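Local coordinates for glycerol kinase, putative (PDB 2W41), which probably phosphorylates glycerol from ATP to give sn-glycerol 3-phosphate, as a malaria-parasite member of the FGGY kinase family, at residues Asn59-Met64 against Glu236-Tyr241; Arg89-Ile94 against Ile107-Thr112. All blocks are in the same frame, centred on the assembly; numbering follows the deposited sequence.

In the fold
Both contacts lie in the N-terminal, actin-like half of this FGGY kinase. Along the chain, interaction 2 is nested inside the loop closed by interaction 1. Their centres are 25 Å apart, and their nearest atoms are about 11 Å apart, so they do not touch. Interaction 1 (59-64 with 236-241) seats a loop at the edge of the six-stranded sheet on helix 53-74, away from the annotated sites. Interaction 2 (89-94 with 107-112) lies deeper in the chain. Its Trp109 side chain is about 9 Å from the bound ADP. An ethanediol held by Arg89 and Asp252 lies against Trp109, in a pocket consistent with the glycerol site of related kinases.

Interaction 1 (Asn59-Met64 against Glu236-Tyr241); sequences NLYNLM and EHVPDY
Met64 and Tyr241 meet in a Met-aromatic contact where helix 53-74 of the actin-like N-terminal domain packs on the loop between strands 229-232 and 245-251. The Met64 side chain can be followed outward from the helix. Its CB lies 3.9 Å from Val238 CG1 and equally near Tyr241 CE2. SD then passes Val238 CG1 at 4.0 Å. A bend at the last torsion (chi3 76°) directs the methyl onto the tyrosine. CE ends over the centre of the Tyr241 ring, 3.8 Å from its centroid, as a CH-pi contact. The same tyrosine is also held by its hydroxyl. Tyr241 OH donates to the main-chain carbonyl Met64 O at 2.7 Å, tilted 29° from the carbonyl plane. One residue of the helix thus holds the ring both at its face and at its phenol oxygen.

One helical turn earlier, Tyr61 meets His237 of the loop. His237 CB sits over one face of the Tyr61 ring, 3.5 Å from its centroid. The imidazole runs nearly parallel to the phenol, with the planes at 11°, but is displaced, so little of one ring lies over the other. His237 is exposed, whereas Tyr61 is buried and also packs on Leu179 of helix 171-179. Asn65, which follows Met64 in the helix, adds a hydrogen bond from its ND2 to His237 O. Val238 fits between the two aromatic contacts. Its CG1 branch does the touching, reaching Tyr61 CD1 at 3.6 Å.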
ATOM      1  N   ASN B  59      38.282  -1.101  24.633  1.00 44.88           N
ATOM      2  CA  ASN B  59      37.415   0.119  24.529  1.00 44.30           C
ATOM      3  C   ASN B  59      37.026   0.707  25.935  1.00 43.99           C
ATOM      4  O   ASN B  59      37.344   1.846  26.247  1.00 44.01           O
ATOM      5  CB  ASN B  59      36.157  -0.192  23.691  1.00 44.27           C
ATOM      6  CG  ASN B  59      36.460  -0.366  22.187  1.00 43.59           C
ATOM      7  OD1 ASN B  59      37.541  -0.062  21.748  1.00 45.21           O
ATOM      8  ND2 ASN B  59      35.484  -0.826  21.410  1.00 41.79           N
ATOM      9  N   LEU B  60      36.407  -0.102  26.794  1.00 43.72           N
ATOM     10  CA  LEU B  60      36.137   0.280  28.183  1.00 43.80           C
ATOM     11  C   LEU B  60      37.319   0.934  28.971  1.00 44.50           C
ATOM     12  O   LEU B  60      37.162   2.008  29.543  1.00 44.56           O
ATOM     13  CB  LEU B  60      35.554  -0.902  28.988  1.00 42.90           C
ATOM     14  CG  LEU B  60      35.170  -0.509  30.419  1.00 40.38           C
ATOM     15  CD1 LEU B  60      34.219   0.691  30.419  1.00 41.50           C
ATOM     16  CD2 LEU B  60      34.606  -1.599  31.164  1.00 33.69           C
ATOM     17  N   TYR B  61      38.471   0.271  29.035  1.00 45.25           N
ATOM     18  CA  TYR B  61      39.677   0.857  29.637  1.00 45.78           C
ATOM     19  C   TYR B  61      40.088   2.188  28.969  1.00 46.24           C
ATOM     20  O   TYR B  61      40.475   3.149  29.624  1.00 46.40           O
ATOM     21  CB  TYR B  61      40.851  -0.105  29.538  1.00 45.66           C
ATOM     22  CG  TYR B  61      40.693  -1.413  30.257  1.00 46.58           C
ATOM     23  CD1 TYR B  61      39.895  -1.523  31.394  1.00 47.36           C
ATOM     24  CD2 TYR B  61      41.355  -2.561  29.791  1.00 47.99           C
ATOM     25  CE1 TYR B  61      39.760  -2.748  32.069  1.00 49.80           C
ATOM     26  CE2 TYR B  61      41.228  -3.804  30.436  1.00 46.10           C
ATOM     27  CZ  TYR B  61      40.453  -3.894  31.572  1.00 48.32           C
ATOM     28  OH  TYR B  61      40.322  -5.105  32.219  1.00 47.16           O
ATOM     29  N   ASN B  62      40.033   2.234  27.650  1.00 46.52           N
ATOM     30  CA  ASN B  62      40.337   3.475  26.988  1.00 46.75           C
ATOM     31  C   ASN B  62      39.435   4.653  27.393  1.00 45.92           C
ATOM     32  O   ASN B  62      39.948   5.726  27.717  1.00 46.51           O
ATOM     33  CB  ASN B  62      40.450   3.258  25.485  1.00 47.02           C
ATOM     34  CG  ASN B  62      41.752   2.507  25.116  1.00 50.50           C
ATOM     35  OD1 ASN B  62      42.688   2.417  25.946  1.00 51.77           O
ATOM     36  ND2 ASN B  62      41.811   1.949  23.883  1.00 50.38           N
ATOM     37  N   LEU B  63      38.120   4.434  27.406  1.00 44.78           N
ATOM     38  CA  LEU B  63      37.142   5.441  27.812  1.00 43.87           C
ATOM     39  C   LEU B  63      37.314   5.877  29.291  1.00 44.44           C
ATOM     40  O   LEU B  63      37.222   7.100  29.627  1.00 44.72           O
ATOM     41  CB  LEU B  63      35.741   4.893  27.600  1.00 42.95           C
ATOM     42  CG  LEU B  63      35.334   4.634  26.161  1.00 40.92           C
ATOM     43  CD1 LEU B  63      34.198   3.604  26.048  1.00 36.15           C
ATOM     44  CD2 LEU B  63      34.982   5.976  25.499  1.00 37.15           C
ATOM     45  N   MET B  64      37.562   4.888  30.164  1.00 43.60           N
ATOM     46  CA  MET B  64      37.720   5.129  31.584  1.00 42.80           C
ATOM     47  C   MET B  64      38.919   6.030  31.805  1.00 44.70           C
ATOM     48  O   MET B  64      38.869   6.985  32.607  1.00 45.11           O
ATOM     49  CB  MET B  64      37.855   3.823  32.350  1.00 42.15           C
ATOM     50  CG  MET B  64      36.550   3.071  32.539  1.00 40.73           C
ATOM     51  SD  MET B  64      36.691   1.474  33.411  1.00 40.08           S
ATOM     52  CE  MET B  64      36.895   1.996  35.112  1.00 34.91           C
ATOM     53  N   GLU B 236      45.270  -3.158  36.216  1.00 52.46           N
ATOM     54  CA  GLU B 236      46.430  -2.301  36.012  1.00 52.82           C
ATOM     55  C   GLU B 236      46.282  -1.603  34.655  1.00 52.15           C
ATOM     56  O   GLU B 236      47.170  -0.874  34.190  1.00 51.41           O
ATOM     57  CB  GLU B 236      47.754  -3.101  36.173  1.00 53.30           C
ATOM     58  CG  GLU B 236      47.962  -4.314  35.200  1.00 56.23           C
ATOM     59  CD  GLU B 236      47.072  -5.524  35.541  1.00 59.37           C
ATOM     60  OE1 GLU B 236      46.710  -5.655  36.744  1.00 59.94           O
ATOM     61  OE2 GLU B 236      46.740  -6.333  34.620  1.00 59.18           O
ATOM     62  N   HIS B 237      45.123  -1.821  34.041  1.00 51.99           N
ATOM     63  CA  HIS B 237      44.796  -1.180  32.775  1.00 51.84           C
ATOM     64  C   HIS B 237      44.148   0.180  33.018  1.00 51.40           C
ATOM     65  O   HIS B 237      44.228   1.075  32.177  1.00 51.34           O
ATOM     66  CB  HIS B 237      43.903  -2.103  31.946  1.00 52.35           C
ATOM     67  CG  HIS B 237      44.607  -3.339  31.427  1.00 55.22           C
ATOM     68  ND1 HIS B 237      45.565  -3.295  30.426  1.00 55.89           N
ATOM     69  CD2 HIS B 237      44.470  -4.647  31.755  1.00 54.68           C
ATOM     70  CE1 HIS B 237      45.989  -4.519  30.171  1.00 56.49           C
ATOM     71  NE2 HIS B 237      45.349  -5.356  30.970  1.00 56.74           N
ATOM     72  N   VAL B 238      43.511   0.319  34.183  1.00 50.93           N
ATOM     73  CA  VAL B 238      42.890   1.564  34.620  1.00 49.90           C
ATOM     74  C   VAL B 238      43.504   1.941  35.990  1.00 50.15           C
ATOM     75  O   VAL B 238      42.858   1.787  37.033  1.00 50.61           O
ATOM     76  CB  VAL B 238      41.310   1.472  34.661  1.00 49.46           C
ATOM     77  CG1 VAL B 238      40.716   1.406  33.267  1.00 47.68           C
ATOM     78  CG2 VAL B 238      40.819   0.292  35.521  1.00 49.20           C
ATOM     79  N   PRO B 239      44.760   2.425  35.991  1.00 49.74           N
ATOM     80  CA  PRO B 239      45.492   2.631  37.246  1.00 49.71           C
ATOM     81  C   PRO B 239      44.843   3.633  38.215  1.00 49.75           C
ATOM     82  O   PRO B 239      44.887   3.426  39.449  1.00 49.33           O
ATOM     83  CB  PRO B 239      46.886   3.112  36.777  1.00 49.59           C
ATOM     84  CG  PRO B 239      46.705   3.582  35.375  1.00 49.01           C
ATOM     85  CD  PRO B 239      45.567   2.793  34.814  1.00 50.19           C
ATOM     86  N   ASP B 240      44.216   4.677  37.666  1.00 49.93           N
ATOM     87  CA  ASP B 240      43.571   5.705  38.485  1.00 50.30           C
ATOM     88  C   ASP B 240      42.343   5.228  39.293  1.00 49.93           C
ATOM     89  O   ASP B 240      41.931   5.880  40.293  1.00 49.67           O
ATOM     90  CB  ASP B 240      43.220   6.895  37.616  1.00 50.98           C
ATOM     91  CG  ASP B 240      44.445   7.743  37.268  1.00 55.00           C
ATOM     92  OD1 ASP B 240      45.589   7.301  37.556  1.00 57.41           O
ATOM     93  OD2 ASP B 240      44.264   8.858  36.706  1.00 58.92           O
ATOM     94  N   TYR B 241      41.796   4.072  38.888  1.00 48.70           N
ATOM     95  CA  TYR B 241      40.590   3.529  39.488  1.00 47.13           C
ATOM     96  C   TYR B 241      40.835   2.482  40.560  1.00 47.52           C
ATOM     97  O   TYR B 241      39.882   1.900  41.073  1.00 48.26           O
ATOM     98  CB  TYR B 241      39.671   2.976  38.413  1.00 46.00           C
ATOM     99  CG  TYR B 241      39.122   4.026  37.477  1.00 44.21           C
ATOM    100  CD1 TYR B 241      37.831   4.504  37.646  1.00 41.57           C
ATOM    101  CD2 TYR B 241      39.892   4.537  36.412  1.00 43.10           C
ATOM    102  CE1 TYR B 241      37.295   5.447  36.777  1.00 41.37           C
ATOM    103  CE2 TYR B 241      39.364   5.513  35.537  1.00 43.06           C
ATOM    104  CZ  TYR B 241      38.050   5.954  35.734  1.00 42.17           C
ATOM    105  OH  TYR B 241      37.477   6.902  34.915  1.00 41.27           O
TER

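Interaction 2 (Arg89-Ile94 against Ile107-Thr112); sequences RETVII and IVWLDT. With EDO (1,2-ethanediol), chain U; EDO (1,2-ethanediol), chain T.
Val92 and Ile107 form a single antiparallel, hydrogen-bonded bridge, and a type I turn from Val108 to Asp111 follows it. Ile107 N donates to Val92 O at 3.0 Å, in the carbonyl plane. The return bond, from Val92 N to Ile107 O, is longer at 3.3 Å, with the donor 40° out of the plane of the Ile107 carbonyl. The bridge lies in the actin-like N-terminal domain. The residues flanking it, Arg89, Glu90 and Trp109, line a pocket that probably corresponds to the glycerol site, as in related glycerol kinases.

Thr91 ties segment 89-94 to the turn. Its OG1 accepts the Trp109 N-H at 3.0 Å and lies at the edge of the indole, in its plane, 3.4 Å from Trp109 CD1. Gln88 OE1 is a second hydrogen-bond partner of this hydroxyl. With Trp109 CG between its own backbone N and carbonyl carbon (chi1 59°), the indole edge comes beside Thr91 OG1. Trp109 CB packs against Glu90, while the end of the indole leads away from segment 89-94. Leu110 CG covers the centre of one indole face. NE1 at the ring edge bonds to Thr17 OG1.

An ethanediol, probably from the crystallisation liquor, lies over the other indole face, with its C1 3.9 Å from Trp109 CD2. Arg89 curls around this diol. Arg89 N donates to its O2 at 2.7 Å, NE reaches the same oxygen, and NH2 donates to O1 at 3.0 Å. Asp252 OD1 also bonds to the diol. Salt bridges to Glu312, from Arg89 NH1, and to Arg193, from Glu90 OE2, hold the two charged side chains. A second ethanediol donates from its O1 to Glu90 OE1 at 2.7 Å.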
ATOM      1  N   ARG B  89      21.943  -7.488  27.448  1.00 34.64           N
ATOM      2  CA  ARG B  89      21.626  -8.741  28.138  1.00 34.44           C
ATOM      3  C   ARG B  89      21.746  -9.954  27.193  1.00 35.22           C
ATOM      4  O   ARG B  89      21.933  -9.793  25.964  1.00 35.52           O
ATOM      5  CB  ARG B  89      20.209  -8.630  28.741  1.00 34.26           C
ATOM      6  CG  ARG B  89      19.971  -7.380  29.607  1.00 32.80           C
ATOM      7  CD  ARG B  89      18.516  -7.209  29.950  1.00 33.12           C
ATOM      8  NE  ARG B  89      17.674  -7.062  28.754  1.00 31.41           N
ATOM      9  CZ  ARG B  89      16.336  -7.127  28.738  1.00 30.22           C
ATOM     10  NH1 ARG B  89      15.627  -7.296  29.834  1.00 28.27           N
ATOM     11  NH2 ARG B  89      15.685  -6.999  27.600  1.00 33.18           N
ATOM     12  N   GLU B  90      21.638 -11.162  27.749  1.00 36.11           N
ATOM     13  CA  GLU B  90      21.500 -12.407  26.954  1.00 36.65           C
ATOM     14  C   GLU B  90      22.796 -12.816  26.221  1.00 36.74           C
ATOM     15  O   GLU B  90      23.224 -13.961  26.328  1.00 37.47           O
ATOM     16  CB  GLU B  90      20.304 -12.275  26.003  1.00 37.25           C
ATOM     17  CG  GLU B  90      18.987 -12.258  26.765  1.00 39.27           C
ATOM     18  CD  GLU B  90      17.998 -11.265  26.249  1.00 43.66           C
ATOM     19  OE1 GLU B  90      18.038 -10.981  25.042  1.00 48.64           O
ATOM     20  OE2 GLU B  90      17.166 -10.759  27.044  1.00 44.36           O
ATOM     21  N   THR B  91      23.416 -11.883  25.494  1.00 36.30           N
ATOM     22  CA  THR B  91      24.798 -12.027  25.003  1.00 35.94           C
ATOM     23  C   THR B  91      25.688 -12.763  25.994  1.00 36.85           C
ATOM     24  O   THR B  91      25.708 -12.428  27.181  1.00 36.04           O
ATOM     25  CB  THR B  91      25.412 -10.655  24.615  1.00 35.11           C
ATOM     26  OG1 THR B  91      24.681 -10.132  23.500  1.00 33.07           O
ATOM     27  CG2 THR B  91      26.907 -10.759  24.258  1.00 32.59           C
ATOM     28  N   VAL B  92      26.390 -13.795  25.497  1.00 37.87           N
ATOM     29  CA  VAL B  92      27.114 -14.721  26.379  1.00 38.13           C
ATOM     30  C   VAL B  92      28.584 -14.930  25.997  1.00 39.00           C
ATOM     31  O   VAL B  92      28.924 -15.020  24.811  1.00 40.12           O
ATOM     32  CB  VAL B  92      26.326 -16.084  26.599  1.00 38.58           C
ATOM     33  CG1 VAL B  92      26.313 -16.979  25.327  1.00 37.10           C
ATOM     34  CG2 VAL B  92      26.867 -16.862  27.850  1.00 37.15           C
ATOM     35  N   ILE B  93      29.446 -15.035  26.995  1.00 39.32           N
ATOM     36  CA  ILE B  93      30.826 -15.425  26.786  1.00 40.72           C
ATOM     37  C   ILE B  93      31.160 -16.582  27.699  1.00 41.95           C
ATOM     38  O   ILE B  93      30.675 -16.660  28.839  1.00 41.66           O
ATOM     39  CB  ILE B  93      31.822 -14.285  27.073  1.00 40.95           C
ATOM     40  CG1 ILE B  93      31.420 -13.023  26.313  1.00 42.63           C
ATOM     41  CG2 ILE B  93      33.264 -14.672  26.712  1.00 38.70           C
ATOM     42  CD1 ILE B  93      31.574 -11.752  27.139  1.00 43.58           C
ATOM     43  N   ILE B  94      31.982 -17.502  27.173  1.00 43.64           N
ATOM     44  CA  ILE B  94      32.606 -18.531  27.994  1.00 44.32           C
ATOM     45  C   ILE B  94      34.088 -18.289  27.972  1.00 44.35           C
ATOM     46  O   ILE B  94      34.656 -18.061  26.898  1.00 44.03           O
ATOM     47  CB  ILE B  94      32.260 -19.962  27.548  1.00 44.54           C
ATOM     48  CG1 ILE B  94      30.732 -20.112  27.441  1.00 43.42           C
ATOM     49  CG2 ILE B  94      32.862 -20.967  28.585  1.00 45.18           C
ATOM     50  CD1 ILE B  94      30.221 -21.543  27.171  1.00 44.62           C
ATOM     51  N   ILE B 107      28.535 -14.382  21.870  1.00 42.09           N
ATOM     52  CA  ILE B 107      27.468 -14.644  20.902  1.00 40.72           C
ATOM     53  C   ILE B 107      26.310 -13.717  21.273  1.00 39.29           C
ATOM     54  O   ILE B 107      25.650 -13.874  22.297  1.00 39.93           O
ATOM     55  CB  ILE B 107      27.035 -16.185  20.815  1.00 40.87           C
ATOM     56  CG1 ILE B 107      28.194 -17.096  20.408  1.00 41.89           C
ATOM     57  CG2 ILE B 107      25.908 -16.397  19.822  1.00 40.66           C
ATOM     58  CD1 ILE B 107      27.820 -18.649  20.310  1.00 41.23           C
ATOM     59  N   VAL B 108      26.079 -12.734  20.422  1.00 38.02           N
ATOM     60  CA  VAL B 108      25.152 -11.654  20.698  1.00 36.79           C
ATOM     61  C   VAL B 108      23.702 -12.163  20.776  1.00 37.69           C
ATOM     62  O   VAL B 108      23.340 -13.107  20.095  1.00 38.55           O
ATOM     63  CB  VAL B 108      25.347 -10.511  19.660  1.00 35.91           C
ATOM     64  CG1 VAL B 108      24.546  -9.269  20.036  1.00 33.88           C
ATOM     65  CG2 VAL B 108      26.798 -10.164  19.565  1.00 31.53           C
ATOM     66  N   TRP B 109      22.885 -11.569  21.651  1.00 37.95           N
ATOM     67  CA  TRP B 109      21.458 -11.914  21.758  1.00 36.84           C
ATOM     68  C   TRP B 109      20.720 -11.953  20.407  1.00 38.08           C
ATOM     69  O   TRP B 109      19.677 -12.645  20.249  1.00 38.15           O
ATOM     70  CB  TRP B 109      20.770 -10.876  22.647  1.00 35.23           C
ATOM     71  CG  TRP B 109      20.864  -9.404  22.172  1.00 32.97           C
ATOM     72  CD1 TRP B 109      21.963  -8.549  22.275  1.00 30.44           C
ATOM     73  CD2 TRP B 109      19.812  -8.635  21.577  1.00 28.24           C
ATOM     74  NE1 TRP B 109      21.642  -7.321  21.750  1.00 28.66           N
ATOM     75  CE2 TRP B 109      20.324  -7.337  21.343  1.00 27.93           C
ATOM     76  CE3 TRP B 109      18.489  -8.921  21.215  1.00 29.38           C
ATOM     77  CZ2 TRP B 109      19.552  -6.315  20.772  1.00 29.29           C
ATOM     78  CZ3 TRP B 109      17.710  -7.899  20.658  1.00 32.32           C
ATOM     79  CH2 TRP B 109      18.264  -6.604  20.426  1.00 31.36           C
ATOM     80  N   LEU B 110      21.205 -11.131  19.474  1.00 38.38           N
ATOM     81  CA  LEU B 110      20.598 -11.021  18.133  1.00 39.60           C
ATOM     82  C   LEU B 110      20.851 -12.264  17.222  1.00 40.21           C
ATOM     83  O   LEU B 110      20.067 -12.481  16.273  1.00 39.94           O
ATOM     84  CB  LEU B 110      21.058  -9.731  17.430  1.00 39.15           C
ATOM     85  CG  LEU B 110      20.303  -8.466  17.817  1.00 37.72           C
ATOM     86  CD1 LEU B 110      20.827  -7.291  17.103  1.00 36.04           C
ATOM     87  CD2 LEU B 110      18.845  -8.656  17.519  1.00 38.40           C
ATOM     88  N   ASP B 111      21.928 -13.033  17.519  1.00 40.10           N
ATOM     89  CA  ASP B 111      22.298 -14.316  16.889  1.00 40.82           C
ATOM     90  C   ASP B 111      21.158 -15.352  16.851  1.00 42.45           C
ATOM     91  O   ASP B 111      20.451 -15.560  17.848  1.00 43.02           O
ATOM     92  CB  ASP B 111      23.499 -14.915  17.633  1.00 41.18           C
ATOM     93  CG  ASP B 111      24.149 -16.097  16.885  1.00 41.62           C
ATOM     94  OD1 ASP B 111      23.568 -17.207  16.860  1.00 40.14           O
ATOM     95  OD2 ASP B 111      25.246 -15.912  16.323  1.00 41.70           O
ATOM     96  N   THR B 112      20.981 -16.000  15.698  1.00 44.00           N
ATOM     97  CA  THR B 112      19.949 -17.040  15.513  1.00 44.91           C
ATOM     98  C   THR B 112      20.491 -18.401  15.021  1.00 45.27           C
ATOM     99  O   THR B 112      19.723 -19.220  14.517  1.00 46.38           O
ATOM    100  CB  THR B 112      18.872 -16.596  14.501  1.00 44.86           C
ATOM    101  OG1 THR B 112      19.509 -16.188  13.296  1.00 47.04           O
ATOM    102  CG2 THR B 112      18.034 -15.410  15.030  1.00 47.19           C
TER
HETATM  103  C1  EDO U1509      18.441  -7.827  25.150  1.00 43.71           C
HETATM  104  O1  EDO U1509      17.032  -7.645  25.049  1.00 46.75           O
HETATM  105  C2  EDO U1509      19.090  -6.453  25.142  1.00 43.56           C
HETATM  106  O2  EDO U1509      19.682  -6.328  26.438  1.00 42.92           O
HETATM  107  C1  EDO T1508      15.019  -9.995  22.665  1.00 55.04           C
HETATM  108  O1  EDO T1508      15.745 -10.077  23.879  1.00 53.57           O
HETATM  109  C2  EDO T1508      13.586 -10.332  23.029  1.00 57.35           C
HETATM  110  O2  EDO T1508      13.515 -11.620  23.664  1.00 59.56           O